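Local coordinates for protein 2-dehydropantoate 2-reductase (Enterococcus faecium, PDB 3WFI) that interconverts D-mandelate and its 2-keto acid with NAD as coenzyme, as a Rossmann-fold dehydrogenase of the ketopantoate reductase family, at residues G125-T130 and G145-Q150; P118-Y123 and D154-A159. All blocks are in the same frame, centred on the assembly; numbering follows the deposited sequence.

Interaction 1: residues G125-T130 and G145-Q150; sequences GNTMWT and GSVELQ
Asn126 and Glu148 form an antiparallel hydrogen-bonded pair. Asn126 N donates to Glu148 O at 2.8 Å, and Glu148 N donates back to Asn126 O at 3.0 Å. The ladder runs on past the strand ends, where Met128 N meets Ser146 O at 2.8 Å in a nearly straight bond (177° at the hydrogen). Gly125 with Leu149 and Thr127 with Val147 are the non-hydrogen-bonded pairs. At the first of these the backbones come close, with Gly125 CA 3.9 Å from Leu149 CA.

The indole of Trp129 packs on the backbone of 145-146. Gly145 has no side chain, and Gly145 CA makes a CH-pi contact over the face of Trp129, 3.6 Å from the centroid of its six-membered ring. Ser146 N lies over the same face, nearer the rim. Val147 CG2 comes in at the edge, 3.9 Å from Trp129 CD1. The bent chain of Met128 brings its CE to 3.7 Å from Ser146 O.

Trp129 NE1 donates to Leu172 O, and its ring touches Met11, an NAD-binding residue. Thr127 and Val147 face Phe15 of helix 10-21, while Asn126 and Glu148 face helix 180-191. In the Rossmann sheet the two strands lie between 98-102 and 174-176.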
ATOM      1  N   GLY B 125      11.508  13.011 -26.345  1.00 22.77           N
ATOM      2  CA  GLY B 125      12.077  14.328 -26.141  1.00 23.92           C
ATOM      3  C   GLY B 125      11.388  15.211 -25.114  1.00 24.88           C
ATOM      4  O   GLY B 125      10.331  14.881 -24.580  1.00 23.44           O
ATOM      5  N   ASN B 126      12.037  16.330 -24.832  1.00 27.11           N
ATOM      6  CA  ASN B 126      11.507  17.363 -23.951  1.00 30.01           C
ATOM      7  C   ASN B 126      11.465  18.638 -24.739  1.00 30.01           C
ATOM      8  O   ASN B 126      12.361  18.888 -25.541  1.00 31.35           O
ATOM      9  CB  ASN B 126      12.417  17.565 -22.724  1.00 32.61           C
ATOM     10  CG  ASN B 126      12.448  16.357 -21.808  1.00 35.11           C
ATOM     11  OD1 ASN B 126      13.439  16.103 -21.127  1.00 40.00           O
ATOM     12  ND2 ASN B 126      11.360  15.602 -21.785  1.00 37.85           N
ATOM     13  N   THR B 127      10.438  19.449 -24.518  1.00 30.31           N
ATOM     14  CA  THR B 127      10.380  20.772 -25.128  1.00 30.94           C
ATOM     15  C   THR B 127      10.375  21.842 -24.032  1.00 32.23           C
ATOM     16  O   THR B 127       9.688  21.695 -23.025  1.00 30.62           O
ATOM     17  CB  THR B 127       9.167  20.952 -26.067  1.00 30.03           C
ATOM     18  OG1 THR B 127       9.086  22.330 -26.469  1.00 31.39           O
ATOM     19  CG2 THR B 127       7.859  20.550 -25.385  1.00 30.31           C
ATOM     20  N   MET B 128      11.163  22.895 -24.233  1.00 33.35           N
ATOM     21  CA  MET B 128      11.243  24.001 -23.278  1.00 35.25           C
ATOM     22  C   MET B 128      10.607  25.280 -23.827  1.00 32.86           C
ATOM     23  O   MET B 128      10.706  26.344 -23.216  1.00 33.29           O
ATOM     24  CB  MET B 128      12.700  24.238 -22.845  1.00 39.77           C
ATOM     25  CG  MET B 128      13.096  23.418 -21.615  1.00 43.86           C
ATOM     26  SD  MET B 128      14.133  21.945 -21.817  1.00 53.85           S
ATOM     27  CE  MET B 128      13.596  21.196 -23.346  1.00 48.69           C
ATOM     28  N   TRP B 129       9.932  25.163 -24.969  1.00 29.80           N
ATOM     29  CA  TRP B 129       9.129  26.253 -25.519  1.00 29.61           C
ATOM     30  C   TRP B 129       7.912  26.511 -24.646  1.00 29.41           C
ATOM     31  O   TRP B 129       7.495  25.630 -23.909  1.00 29.84           O
ATOM     32  CB  TRP B 129       8.669  25.898 -26.943  1.00 28.84           C
ATOM     33  CG  TRP B 129       9.781  25.910 -27.920  1.00 28.92           C
ATOM     34  CD1 TRP B 129      10.521  24.836 -28.345  1.00 28.50           C
ATOM     35  CD2 TRP B 129      10.308  27.055 -28.588  1.00 28.78           C
ATOM     36  NE1 TRP B 129      11.473  25.254 -29.244  1.00 28.18           N
ATOM     37  CE2 TRP B 129      11.363  26.611 -29.410  1.00 28.84           C
ATOM     38  CE3 TRP B 129       9.999  28.423 -28.563  1.00 30.13           C
ATOM     39  CZ2 TRP B 129      12.105  27.484 -30.214  1.00 29.26           C
ATOM     40  CZ3 TRP B 129      10.729  29.286 -29.366  1.00 29.96           C
ATOM     41  CH2 TRP B 129      11.772  28.813 -30.179  1.00 30.40           C
ATOM     42  N   THR B 130       7.343  27.713 -24.742  1.00 29.59           N
ATOM     43  CA  THR B 130       6.047  27.988 -24.138  1.00 29.76           C
ATOM     44  C   THR B 130       5.023  28.326 -25.223  1.00 29.37           C
ATOM     45  O   THR B 130       5.373  28.650 -26.356  1.00 29.32           O
ATOM     46  CB  THR B 130       6.124  29.126 -23.087  1.00 30.24           C
ATOM     47  OG1 THR B 130       6.553  30.333 -23.714  1.00 30.74           O
ATOM     48  CG2 THR B 130       7.100  28.768 -21.984  1.00 30.45           C
ATOM     49  N   GLY B 145      12.946  29.157 -26.686  1.00 34.00           N
ATOM     50  CA  GLY B 145      12.801  27.792 -26.214  1.00 32.98           C
ATOM     51  C   GLY B 145      13.788  26.855 -26.881  1.00 31.13           C
ATOM     52  O   GLY B 145      14.706  27.292 -27.571  1.00 30.62           O
ATOM     53  N   SER B 146      13.592  25.564 -26.659  1.00 30.06           N
ATOM     54  CA  SER B 146      14.440  24.530 -27.253  1.00 29.08           C
ATOM     55  C   SER B 146      13.783  23.154 -27.162  1.00 27.15           C
ATOM     56  O   SER B 146      12.772  22.971 -26.484  1.00 25.47           O
ATOM     57  CB  SER B 146      15.786  24.473 -26.532  1.00 29.77           C
ATOM     58  OG  SER B 146      15.619  23.963 -25.219  1.00 30.44           O
ATOM     59  N   VAL B 147      14.380  22.198 -27.866  1.00 25.53           N
ATOM     60  CA  VAL B 147      13.947  20.813 -27.831  1.00 24.41           C
ATOM     61  C   VAL B 147      15.175  19.929 -27.699  1.00 24.18           C
ATOM     62  O   VAL B 147      16.198  20.166 -28.349  1.00 25.13           O
ATOM     63  CB  VAL B 147      13.169  20.421 -29.117  1.00 23.95           C
ATOM     64  CG1 VAL B 147      12.767  18.954 -29.082  1.00 23.25           C
ATOM     65  CG2 VAL B 147      11.947  21.318 -29.304  1.00 24.14           C
ATOM     66  N   GLU B 148      15.066  18.907 -26.861  1.00 24.21           N
ATOM     67  CA  GLU B 148      16.090  17.884 -26.733  1.00 25.20           C
ATOM     68  C   GLU B 148      15.417  16.544 -26.964  1.00 23.97           C
ATOM     69  O   GLU B 148      14.317  16.314 -26.457  1.00 23.72           O
ATOM     70  CB  GLU B 148      16.753  17.900 -25.352  1.00 27.50           C
ATOM     71  CG  GLU B 148      17.472  19.211 -25.045  1.00 30.23           C
ATOM     72  CD  GLU B 148      18.293  19.151 -23.769  1.00 32.63           C
ATOM     73  OE1 GLU B 148      18.079  18.228 -22.957  1.00 33.14           O
ATOM     74  OE2 GLU B 148      19.152  20.038 -23.584  1.00 36.82           O
ATOM     75  N   LEU B 149      16.066  15.674 -27.738  1.00 22.48           N
ATOM     76  CA  LEU B 149      15.446  14.401 -28.121  1.00 21.60           C
ATOM     77  C   LEU B 149      16.452  13.281 -28.282  1.00 20.91           C
ATOM     78  O   LEU B 149      17.642  13.522 -28.506  1.00 20.98           O
ATOM     79  CB  LEU B 149      14.602  14.569 -29.402  1.00 21.37           C
ATOM     80  CG  LEU B 149      15.307  14.907 -30.726  1.00 21.20           C
ATOM     81  CD1 LEU B 149      15.880  13.660 -31.393  1.00 21.27           C
ATOM     82  CD2 LEU B 149      14.351  15.599 -31.687  1.00 21.23           C
ATOM     83  N   GLN B 150      15.953  12.054 -28.155  1.00 20.33           N
ATOM     84  CA  GLN B 150      16.779  10.864 -28.181  1.00 20.87           C
ATOM     85  C   GLN B 150      16.084   9.709 -28.894  1.00 20.28           C
ATOM     86  O   GLN B 150      14.876   9.536 -28.779  1.00 20.10           O
ATOM     87  CB  GLN B 150      17.099  10.431 -26.751  1.00 21.46           C
ATOM     88  CG  GLN B 150      18.126   9.311 -26.676  1.00 21.80           C
ATOM     89  CD  GLN B 150      18.600   9.027 -25.269  1.00 22.82           C
ATOM     90  OE1 GLN B 150      18.055   9.550 -24.293  1.00 22.60           O
ATOM     91  NE2 GLN B 150      19.654   8.213 -25.158  1.00 23.44           N
TER

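Interaction 2: residues P118-Y123 and D154-A159; sequences PMENIY and DGKEAA
Glu120 and Lys156 meet across two turns whose backbones stay apart, the nearest CA atoms being Glu120 CA and Asp154 CA at 6.8 Å. Segment 118-123 makes a short 3-10 turn before its strand. Asn121 N bonds to Pro118 O at 2.9 Å, and Ile122 N to Met119 O at 3.0 Å. Segment 154-159 turns into a helix, with Lys156 at the N-cap position.

Lys156 carries the contact. Its chi1 of -56° sets CG anti to the carbonyl carbon, and the chain then bends at each of the next three torsions. Lys156 NZ donates to Glu120 O at 2.8 Å, approaching from above the carbonyl plane. Glu120 OE2 is 4.1 Å from Lys156 NZ, too far for a salt bridge, although the opposite charges probably attract. Segment 154-159 is the turn into the helix of a beta-alpha-beta crossover, in which helix 157-168 links strand 147-151 to the parallel strand 174-176.

The Tyr123 side chain crosses that of Lys156 at about a right angle. Tyr123 OH bonds to Glu99 and lies 3.2 Å from Ala159 CB. Lys156 O lies at the ring edge, 4.1 Å from Tyr123 CE1. Further along the helix, Ala160 and Leu163 also touch Tyr123.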
ATOM      1  N   PRO B 118       7.567   0.187 -34.888  1.00 26.20           N
ATOM      2  CA  PRO B 118       8.685  -0.475 -34.204  1.00 26.32           C
ATOM      3  C   PRO B 118       9.531   0.498 -33.375  1.00 25.39           C
ATOM      4  O   PRO B 118       9.589   1.687 -33.674  1.00 24.84           O
ATOM      5  CB  PRO B 118       9.513  -1.050 -35.349  1.00 26.53           C
ATOM      6  CG  PRO B 118       9.143  -0.241 -36.541  1.00 27.28           C
ATOM      7  CD  PRO B 118       7.702   0.121 -36.350  1.00 26.97           C
ATOM      8  N   MET B 119      10.176  -0.041 -32.349  1.00 25.50           N
ATOM      9  CA  MET B 119      11.011   0.710 -31.435  1.00 25.86           C
ATOM     10  C   MET B 119      12.072   1.546 -32.153  1.00 25.12           C
ATOM     11  O   MET B 119      12.359   2.671 -31.740  1.00 25.83           O
ATOM     12  CB  MET B 119      11.685  -0.270 -30.455  1.00 27.63           C
ATOM     13  CG  MET B 119      12.264   0.368 -29.206  1.00 28.58           C
ATOM     14  SD  MET B 119      11.059   1.308 -28.255  1.00 31.61           S
ATOM     15  CE  MET B 119       9.858   0.071 -27.754  1.00 31.52           C
ATOM     16  N   GLU B 120      12.630   1.006 -33.238  1.00 24.24           N
ATOM     17  CA  GLU B 120      13.665   1.690 -34.022  1.00 23.52           C
ATOM     18  C   GLU B 120      13.191   3.038 -34.586  1.00 22.16           C
ATOM     19  O   GLU B 120      14.005   3.909 -34.899  1.00 20.64           O
ATOM     20  CB  GLU B 120      14.248   0.776 -35.127  1.00 25.13           C
ATOM     21  CG  GLU B 120      13.557   0.843 -36.486  1.00 25.20           C
ATOM     22  CD  GLU B 120      14.139  -0.092 -37.551  1.00 26.68           C
ATOM     23  OE1 GLU B 120      13.938  -1.321 -37.449  1.00 26.94           O
ATOM     24  OE2 GLU B 120      14.759   0.399 -38.517  1.00 26.27           O
ATOM     25  N   ASN B 121      11.878   3.210 -34.697  1.00 21.88           N
ATOM     26  CA  ASN B 121      11.307   4.448 -35.232  1.00 22.00           C
ATOM     27  C   ASN B 121      10.720   5.376 -34.163  1.00 21.38           C
ATOM     28  O   ASN B 121      10.019   6.342 -34.500  1.00 19.82           O
ATOM     29  CB  ASN B 121      10.217   4.117 -36.256  1.00 22.22           C
ATOM     30  CG  ASN B 121      10.768   3.572 -37.574  1.00 23.54           C
ATOM     31  OD1 ASN B 121      10.041   2.936 -38.348  1.00 24.44           O
ATOM     32  ND2 ASN B 121      12.029   3.855 -37.860  1.00 23.02           N
ATOM     33  N   ILE B 122      11.008   5.096 -32.892  1.00 20.31           N
ATOM     34  CA  ILE B 122      10.458   5.907 -31.790  1.00 20.17           C
ATOM     35  C   ILE B 122      11.546   6.789 -31.187  1.00 19.41           C
ATOM     36  O   ILE B 122      12.678   6.334 -30.933  1.00 17.37           O
ATOM     37  CB  ILE B 122       9.805   5.051 -30.686  1.00 20.19           C
ATOM     38  CG1 ILE B 122       8.711   4.165 -31.280  1.00 20.68           C
ATOM     39  CG2 ILE B 122       9.187   5.944 -29.611  1.00 20.53           C
ATOM     40  CD1 ILE B 122       8.090   3.190 -30.300  1.00 21.60           C
ATOM     41  N   TYR B 123      11.185   8.053 -30.960  1.00 19.41           N
ATOM     42  CA  TYR B 123      12.089   9.033 -30.390  1.00 19.14           C
ATOM     43  C   TYR B 123      11.378   9.717 -29.222  1.00 19.83           C
ATOM     44  O   TYR B 123      10.162   9.897 -29.242  1.00 18.94           O
ATOM     45  CB  TYR B 123      12.535  10.056 -31.445  1.00 19.34           C
ATOM     46  CG  TYR B 123      13.215   9.426 -32.645  1.00 19.56           C
ATOM     47  CD1 TYR B 123      14.598   9.330 -32.712  1.00 20.42           C
ATOM     48  CD2 TYR B 123      12.463   8.890 -33.691  1.00 20.25           C
ATOM     49  CE1 TYR B 123      15.220   8.734 -33.789  1.00 21.29           C
ATOM     50  CE2 TYR B 123      13.068   8.287 -34.778  1.00 21.19           C
ATOM     51  CZ  TYR B 123      14.450   8.223 -34.825  1.00 22.23           C
ATOM     52  OH  TYR B 123      15.062   7.620 -35.879  1.00 24.86           O
ATOM     53  N   ASP B 154      18.308   1.006 -30.979  1.00 32.27           N
ATOM     54  CA  ASP B 154      19.760   0.862 -31.065  1.00 32.64           C
ATOM     55  C   ASP B 154      20.225   1.322 -32.424  1.00 32.03           C
ATOM     56  O   ASP B 154      19.588   1.016 -33.429  1.00 33.34           O
ATOM     57  CB  ASP B 154      20.169  -0.616 -30.909  1.00 36.55           C
ATOM     58  CG  ASP B 154      19.919  -1.174 -29.518  1.00 38.15           C
ATOM     59  OD1 ASP B 154      19.884  -0.428 -28.511  1.00 40.03           O
ATOM     60  OD2 ASP B 154      19.799  -2.406 -29.423  1.00 43.62           O
ATOM     61  N   GLY B 155      21.317   2.076 -32.456  1.00 31.02           N
ATOM     62  CA  GLY B 155      21.930   2.488 -33.710  1.00 30.36           C
ATOM     63  C   GLY B 155      21.217   3.592 -34.474  1.00 30.19           C
ATOM     64  O   GLY B 155      21.579   3.875 -35.617  1.00 29.46           O
ATOM     65  N   LYS B 156      20.240   4.244 -33.845  1.00 29.14           N
ATOM     66  CA  LYS B 156      19.480   5.293 -34.499  1.00 29.27           C
ATOM     67  C   LYS B 156      19.885   6.704 -34.035  1.00 29.67           C
ATOM     68  O   LYS B 156      19.110   7.649 -34.188  1.00 27.43           O
ATOM     69  CB  LYS B 156      17.982   5.076 -34.280  1.00 30.06           C
ATOM     70  CG  LYS B 156      17.450   3.716 -34.721  1.00 30.58           C
ATOM     71  CD  LYS B 156      17.736   3.361 -36.184  1.00 31.85           C
ATOM     72  CE  LYS B 156      17.067   4.290 -37.180  1.00 32.70           C
ATOM     73  NZ  LYS B 156      15.578   4.185 -37.176  1.00 33.14           N
ATOM     74  N   GLU B 157      21.104   6.855 -33.509  1.00 29.39           N
ATOM     75  CA  GLU B 157      21.604   8.172 -33.084  1.00 30.21           C
ATOM     76  C   GLU B 157      21.704   9.152 -34.259  1.00 28.34           C
ATOM     77  O   GLU B 157      21.316  10.308 -34.132  1.00 28.19           O
ATOM     78  CB  GLU B 157      22.978   8.065 -32.389  1.00 31.59           C
ATOM     79  CG  GLU B 157      22.924   7.572 -30.950  1.00 33.29           C
ATOM     80  CD  GLU B 157      22.711   6.070 -30.812  1.00 35.28           C
ATOM     81  OE1 GLU B 157      22.993   5.313 -31.769  1.00 35.67           O
ATOM     82  OE2 GLU B 157      22.261   5.645 -29.722  1.00 37.18           O
ATOM     83  N   ALA B 158      22.238   8.688 -35.386  1.00 27.65           N
ATOM     84  CA  ALA B 158      22.360   9.509 -36.592  1.00 26.83           C
ATOM     85  C   ALA B 158      20.992   9.972 -37.077  1.00 25.28           C
ATOM     86  O   ALA B 158      20.810  11.145 -37.394  1.00 25.66           O
ATOM     87  CB  ALA B 158      23.079   8.737 -37.695  1.00 27.28           C
ATOM     88  N   ALA B 159      20.026   9.062 -37.076  1.00 23.49           N
ATOM     89  CA  ALA B 159      18.651   9.400 -37.415  1.00 23.68           C
ATOM     90  C   ALA B 159      18.041  10.442 -36.446  1.00 22.80           C
ATOM     91  O   ALA B 159      17.324  11.340 -36.868  1.00 21.90           O
ATOM     92  CB  ALA B 159      17.797   8.145 -37.468  1.00 23.13           C
TER

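In the fold
From the N terminus, the chain reaches 118-123 first and goes straight on into 125-130 along strand 122-127. It then makes the short strands 132-135 and 138-140, which belong to the smaller sheet, and returns through 145-150. Interaction 1 closes this loop. The chain continues along strand 147-151 into 154-159, where interaction 2 closes a wider loop with interaction 1 nested inside it. Interaction 1 pairs neighbouring strands of the large sheet. Interaction 2 ties the turn and first residues of strand 122-127 to the N-terminal end of helix 157-168. The two contacts touch where Gln150 O packs on Tyr123 CB, and their centres are about 18 Å apart.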